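Local coordinates for flagellar assembly factor FliW (Geobacillus thermodenitrificans, PDB 5DMD), which probably acts as an anti-CsrA protein, binding CsrA so that it cannot repress flagellin translation, and binds flagellin during assembly of the flagellum, at residues A[75-80]-A[121-126]; A[91-96]-A[111-116]. The protein carries 1 engineered substitution. All blocks are in the same frame, centred on the assembly; numbering follows the deposited sequence.

Interaction 1 (A[75-80]-A[121-126]); sequences DDNTLE and LGKQVI
The capped N-terminus of the short helix 76-81 rests here on strand 121-124 and the residues that follow it. Asp75 is the N-cap: its CG sits in the crowded position between backbone N and carbonyl carbon (chi1 61°), which turns the carboxylate back over the first turn. Asp75 OD2 accepts from the backbone N of Thr78 at 2.8 Å, the N-H arriving from above the carboxylate plane. Asp75 OD1 offers its syn lone pair to Thr78 OG1, 2.7 Å away, so both carboxylate oxygens hold the same residue. Thr78 OG1 in turn accepts from Lys123 NZ at 2.8 Å, and this relay fixes the hydroxyl's rotation. Lys123 spans the gap as a fully extended chain, crossing Thr78 obliquely; its ammonium also bonds to Gln81 OE1 at the end of the helix. Asp75 OD2 lies 4.6 Å from Lys123 NZ, without contact, and the opposite charges probably still attract. Beside the polar relay, Thr78 CG2, anti to its backbone N, meets Val125 CG2 tip to tip at 3.7 Å. An alanine in place of Thr78 would remove both the hydroxyl relay and this methyl contact, and would probably loosen the lysine's hold on the helix. Asp75 is a classic N-cap, its carboxylate taking the backbone N-H of Thr78, at a helix start docked on a strand of an antiparallel sheet.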
loop_
_atom_site.group_PDB
_atom_site.type_symbol
_atom_site.label_atom_id
_atom_site.label_comp_id
_atom_site.label_asym_id
_atom_site.label_seq_id
_atom_site.Cartn_x
_atom_site.Cartn_y
_atom_site.Cartn_z
ATOM N N ASP A 75 5.010 15.723 -0.365
ATOM C CA ASP A 75 4.616 17.123 -0.383
ATOM C C ASP A 75 4.261 17.595 1.024
ATOM O O ASP A 75 3.921 16.802 1.910
ATOM C CB ASP A 75 3.410 17.296 -1.302
ATOM C CG ASP A 75 2.213 16.494 -0.835
ATOM O OD1 ASP A 75 2.191 15.260 -1.078
ATOM O OD2 ASP A 75 1.303 17.095 -0.233
ATOM N N ASP A 76 4.329 18.919 1.220
ATOM C CA ASP A 76 4.112 19.493 2.547
ATOM C C ASP A 76 2.722 19.171 3.078
ATOM O O ASP A 76 2.547 18.924 4.277
ATOM C CB ASP A 76 4.315 21.008 2.502
ATOM C CG ASP A 76 5.744 21.393 2.203
ATOM O OD1 ASP A 76 6.640 20.549 2.409
ATOM O OD2 ASP A 76 5.968 22.544 1.771
ATOM N N ASN A 77 1.722 19.160 2.201
ATOM C CA ASN A 77 0.364 18.864 2.639
ATOM C C ASN A 77 0.236 17.442 3.173
ATOM O O ASN A 77 -0.429 17.211 4.187
ATOM C CB ASN A 77 -0.630 19.109 1.513
ATOM C CG ASN A 77 -2.051 19.034 1.999
ATOM O OD1 ASN A 77 -2.476 19.848 2.816
ATOM N ND2 ASN A 77 -2.793 18.046 1.515
ATOM N N THR A 78 0.853 16.473 2.492
ATOM C CA THR A 78 0.827 15.100 2.988
ATOM C C THR A 78 1.537 14.978 4.331
ATOM O O THR A 78 1.051 14.293 5.243
ATOM C CB THR A 78 1.462 14.159 1.961
ATOM O OG1 THR A 78 0.662 14.127 0.771
ATOM C CG2 THR A 78 1.635 12.752 2.526
ATOM N N LEU A 79 2.698 15.622 4.470
ATOM C CA LEU A 79 3.418 15.557 5.737
ATOM C C LEU A 79 2.562 16.088 6.880
ATOM O O LEU A 79 2.528 15.504 7.971
ATOM C CB LEU A 79 4.743 16.322 5.638
ATOM C CG LEU A 79 5.771 15.753 4.649
ATOM C CD1 LEU A 79 6.882 16.758 4.381
ATOM C CD2 LEU A 79 6.352 14.449 5.152
ATOM N N GLU A 80 1.852 17.190 6.641
ATOM C CA GLU A 80 0.968 17.739 7.662
ATOM C C GLU A 80 -0.202 16.797 7.955
ATOM O O GLU A 80 -0.500 16.505 9.120
ATOM C CB GLU A 80 0.487 19.127 7.237
ATOM C CG GLU A 80 -0.303 19.866 8.303
ATOM C CD GLU A 80 -0.784 21.212 7.812
ATOM O OE1 GLU A 80 0.018 21.914 7.161
ATOM O OE2 GLU A 80 -1.955 21.563 8.066
ATOM N N LEU A 121 -2.349 6.666 10.868
ATOM C CA LEU A 121 -2.909 7.490 9.805
ATOM C C LEU A 121 -2.295 7.111 8.463
ATOM O O LEU A 121 -1.077 6.946 8.355
ATOM C CB LEU A 121 -2.593 8.965 10.060
ATOM C CG LEU A 121 -3.124 9.593 11.345
ATOM C CD1 LEU A 121 -2.476 10.969 11.563
ATOM C CD2 LEU A 121 -4.641 9.715 11.306
ATOM N N GLY A 122 -3.130 7.031 7.422
ATOM C CA GLY A 122 -2.666 6.602 6.116
ATOM C C GLY A 122 -3.186 7.485 4.996
ATOM O O GLY A 122 -4.212 8.151 5.124
ATOM N N LYS A 123 -2.451 7.469 3.885
ATOM C CA LYS A 123 -2.858 8.160 2.671
ATOM C C LYS A 123 -2.259 7.423 1.486
ATOM O O LYS A 123 -1.134 6.926 1.570
ATOM C CB LYS A 123 -2.345 9.610 2.672
ATOM C CG LYS A 123 -2.715 10.433 1.430
ATOM C CD LYS A 123 -2.271 11.886 1.578
ATOM C CE LYS A 123 -2.663 12.697 0.351
ATOM N NZ LYS A 123 -2.151 14.100 0.429
ATOM N N GLN A 124 -3.003 7.345 0.382
ATOM C CA GLN A 124 -2.396 6.979 -0.894
ATOM C C GLN A 124 -2.031 8.261 -1.624
ATOM O O GLN A 124 -2.917 9.047 -1.984
ATOM C CB GLN A 124 -3.301 6.105 -1.765
ATOM C CG GLN A 124 -2.613 5.755 -3.085
ATOM C CD GLN A 124 -3.278 4.635 -3.855
ATOM O OE1 GLN A 124 -4.505 4.488 -3.830
ATOM N NE2 GLN A 124 -2.474 3.840 -4.546
ATOM N N VAL A 125 -0.735 8.473 -1.839
ATOM C CA VAL A 125 -0.208 9.713 -2.396
ATOM C C VAL A 125 0.064 9.475 -3.870
ATOM O O VAL A 125 0.716 8.488 -4.229
ATOM C CB VAL A 125 1.091 10.109 -1.673
ATOM C CG1 VAL A 125 1.709 11.354 -2.308
ATOM C CG2 VAL A 125 0.854 10.284 -0.175
ATOM N N ILE A 126 -0.420 10.367 -4.728
ATOM C CA ILE A 126 -0.160 10.295 -6.159
ATOM C C ILE A 126 0.949 11.296 -6.456
ATOM O O ILE A 126 0.743 12.511 -6.355
ATOM C CB ILE A 126 -1.418 10.588 -6.986
ATOM C CG1 ILE A 126 -2.525 9.598 -6.638
ATOM C CG2 ILE A 126 -1.116 10.452 -8.469
ATOM C CD1 ILE A 126 -3.849 9.894 -7.317
#

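Interaction 2 (A[91-96]-A[111-116]); sequences ALYVIL and APIVIN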
loop_
_atom_site.group_PDB
_atom_site.type_symbol
_atom_site.label_atom_id
_atom_site.label_comp_id
_atom_site.label_asym_id
_atom_site.label_seq_id
_atom_site.Cartn_x
_atom_site.Cartn_y
_atom_site.Cartn_z
ATOM N N ALA A 91 5.909 4.211 7.389
ATOM C CA ALA A 91 6.030 2.975 6.630
ATOM C C ALA A 91 5.488 3.211 5.228
ATOM O O ALA A 91 4.428 3.822 5.061
ATOM C CB ALA A 91 5.236 1.849 7.284
ATOM N N LEU A 92 6.228 2.747 4.223
ATOM C CA LEU A 92 5.866 2.918 2.827
ATOM C C LEU A 92 5.545 1.567 2.203
ATOM O O LEU A 92 6.219 0.564 2.473
ATOM C CB LEU A 92 7.022 3.530 2.030
ATOM C CG LEU A 92 7.422 4.993 2.213
ATOM C CD1 LEU A 92 8.594 5.313 1.289
ATOM C CD2 LEU A 92 6.259 5.940 1.966
ATOM N N TYR A 93 4.542 1.554 1.333
ATOM C CA TYR A 93 4.147 0.356 0.604
ATOM C C TYR A 93 3.769 0.776 -0.799
ATOM O O TYR A 93 3.360 1.918 -1.026
ATOM C CB TYR A 93 2.915 -0.326 1.231
ATOM C CG TYR A 93 3.127 -0.710 2.681
ATOM C CD1 TYR A 93 3.792 -1.878 3.018
ATOM C CD2 TYR A 93 2.681 0.109 3.706
ATOM C CE1 TYR A 93 4.007 -2.220 4.339
ATOM C CE2 TYR A 93 2.890 -0.227 5.035
ATOM C CZ TYR A 93 3.546 -1.389 5.343
ATOM O OH TYR A 93 3.744 -1.716 6.671
ATOM N N VAL A 94 3.896 -0.157 -1.741
ATOM C CA VAL A 94 3.313 0.028 -3.068
ATOM C C VAL A 94 2.379 -1.134 -3.376
ATOM O O VAL A 94 2.573 -2.259 -2.903
ATOM C CB VAL A 94 4.365 0.214 -4.182
ATOM C CG1 VAL A 94 5.078 1.564 -4.027
ATOM C CG2 VAL A 94 5.362 -0.944 -4.178
ATOM N N ILE A 95 1.371 -0.860 -4.180
ATOM C CA ILE A 95 0.350 -1.851 -4.505
ATOM C C ILE A 95 0.731 -2.619 -5.755
ATOM O O ILE A 95 1.127 -2.036 -6.767
ATOM C CB ILE A 95 -1.027 -1.184 -4.646
ATOM C CG1 ILE A 95 -1.402 -0.531 -3.325
ATOM C CG2 ILE A 95 -2.106 -2.201 -5.063
ATOM C CD1 ILE A 95 -2.677 0.259 -3.373
ATOM N N LEU A 96 0.569 -3.936 -5.699
ATOM C CA LEU A 96 0.875 -4.802 -6.822
ATOM C C LEU A 96 -0.342 -5.037 -7.702
ATOM O O LEU A 96 -1.480 -5.112 -7.229
ATOM C CB LEU A 96 1.385 -6.156 -6.327
ATOM C CG LEU A 96 2.601 -6.179 -5.403
ATOM C CD1 LEU A 96 3.054 -7.627 -5.187
ATOM C CD2 LEU A 96 3.735 -5.328 -5.970
ATOM N N ALA A 111 2.134 5.814 -6.985
ATOM C CA ALA A 111 1.077 6.042 -5.998
ATOM C C ALA A 111 1.282 5.186 -4.756
ATOM O O ALA A 111 0.471 4.304 -4.454
ATOM C CB ALA A 111 -0.304 5.815 -6.610
ATOM N N PRO A 112 2.323 5.465 -3.977
ATOM C CA PRO A 112 2.568 4.678 -2.764
ATOM C C PRO A 112 1.536 4.915 -1.670
ATOM O O PRO A 112 0.904 5.978 -1.576
ATOM C CB PRO A 112 3.957 5.156 -2.310
ATOM C CG PRO A 112 4.023 6.557 -2.788
ATOM C CD PRO A 112 3.308 6.555 -4.129
ATOM N N ILE A 113 1.376 3.887 -0.836
ATOM C CA ILE A 113 0.651 3.980 0.432
ATOM C C ILE A 113 1.635 4.440 1.502
ATOM O O ILE A 113 2.680 3.810 1.708
ATOM C CB ILE A 113 0.046 2.616 0.809
ATOM C CG1 ILE A 113 -0.969 2.135 -0.244
ATOM C CG2 ILE A 113 -0.585 2.670 2.208
ATOM C CD1 ILE A 113 -2.260 2.937 -0.256
ATOM N N VAL A 114 1.289 5.510 2.212
ATOM C CA VAL A 114 2.162 6.134 3.199
ATOM C C VAL A 114 1.428 6.112 4.526
ATOM O O VAL A 114 0.313 6.633 4.624
ATOM C CB VAL A 114 2.493 7.581 2.805
ATOM C CG1 VAL A 114 3.400 8.220 3.846
ATOM C CG2 VAL A 114 3.107 7.623 1.405
ATOM N N ILE A 115 2.052 5.533 5.555
ATOM C CA ILE A 115 1.411 5.379 6.854
ATOM C C ILE A 115 2.305 5.955 7.942
ATOM O O ILE A 115 3.489 5.608 8.026
ATOM C CB ILE A 115 1.088 3.900 7.138
ATOM C CG1 ILE A 115 0.039 3.406 6.138
ATOM C CG2 ILE A 115 0.622 3.710 8.585
ATOM C CD1 ILE A 115 -0.250 1.920 6.215
ATOM N N ASN A 116 1.740 6.832 8.775
ATOM C CA ASN A 116 2.357 7.167 10.051
ATOM C C ASN A 116 1.962 6.059 11.014
ATOM O O ASN A 116 0.808 5.985 11.450
ATOM C CB ASN A 116 1.903 8.536 10.561
ATOM C CG ASN A 116 2.597 8.930 11.866
ATOM O OD1 ASN A 116 2.911 8.079 12.700
ATOM N ND2 ASN A 116 2.822 10.225 12.052
HETATM O O HOH W 1 1.003 1.790 -5.329
#
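Side chains of strands 90-97 and 106-116 alternate between the two faces of an antiparallel pair, and each face has its own packing. Leu92 and Val114, a non-hydrogen-bonded pair, lie side by side and point the same way; Leu92 CD2 comes within 3.6 Å of Val114 CG2. The other face carries Ala91, Tyr93, Ile113 and Ile115. Tyr93, with CG anti to its carbonyl carbon (chi1 -58°), sets its CB 4.1 Å from Ile113 CB, directly across the strands, and swings its ring toward Ile115, whose CD1 reaches Tyr93 CE2 obliquely at 4.0 Å. Ile95 crosses Ile113 obliquely, and Ile95 CD1 lies 4.0 Å from Ile113 CG1, so Ile113 touches both Tyr93 and Ile95; Leu48 of strand 45-50 packs against it too. Two hydrogen-bonded pairs hold the backbones in register. Ala91 and Ile115 exchange two bonds, the one from Ala91 N to Ile115 O the straightest (165°); Tyr93 N and Ile113 O make a third, and Ile113 N approaches Tyr93 O from above the carbonyl plane at 2.8 Å. Where the pairing ends, Val94 crosses Pro112 obliquely, and a water accepts from Ile95 N and donates to Ala111 O at 2.7 Å. Regular cross-strand pairs running into a water-bridged step fit a beta hairpin whose second strand is broken by an irregularity, within the antiparallel sheet of FliW.

Interactions 1 and 2, their centres about 10 Å apart, reach the same antiparallel sheet: strand 106-116 pairs with strand 90-97 in interaction 2 and, on its other side, with strand 121-124, which carries the helix of interaction 1. Probable hydrogen bonds join strand 106-116 to strand 121-124, from Val114 N to Lys123 O and from Asn116 N to Leu121 O, both 2.9 Å. Side chains continue the link, with Gln124 CB 3.7 Å from Ile113 CD1 and Val125 touching Val114. Gln124 NE2 also bonds to Ala111 O, the carbonyl that receives the bridging water. Along the chain interaction 2 is nested inside the loop closed by interaction 1, and helix 76-81 packs on strand 121-124, next to the hairpin.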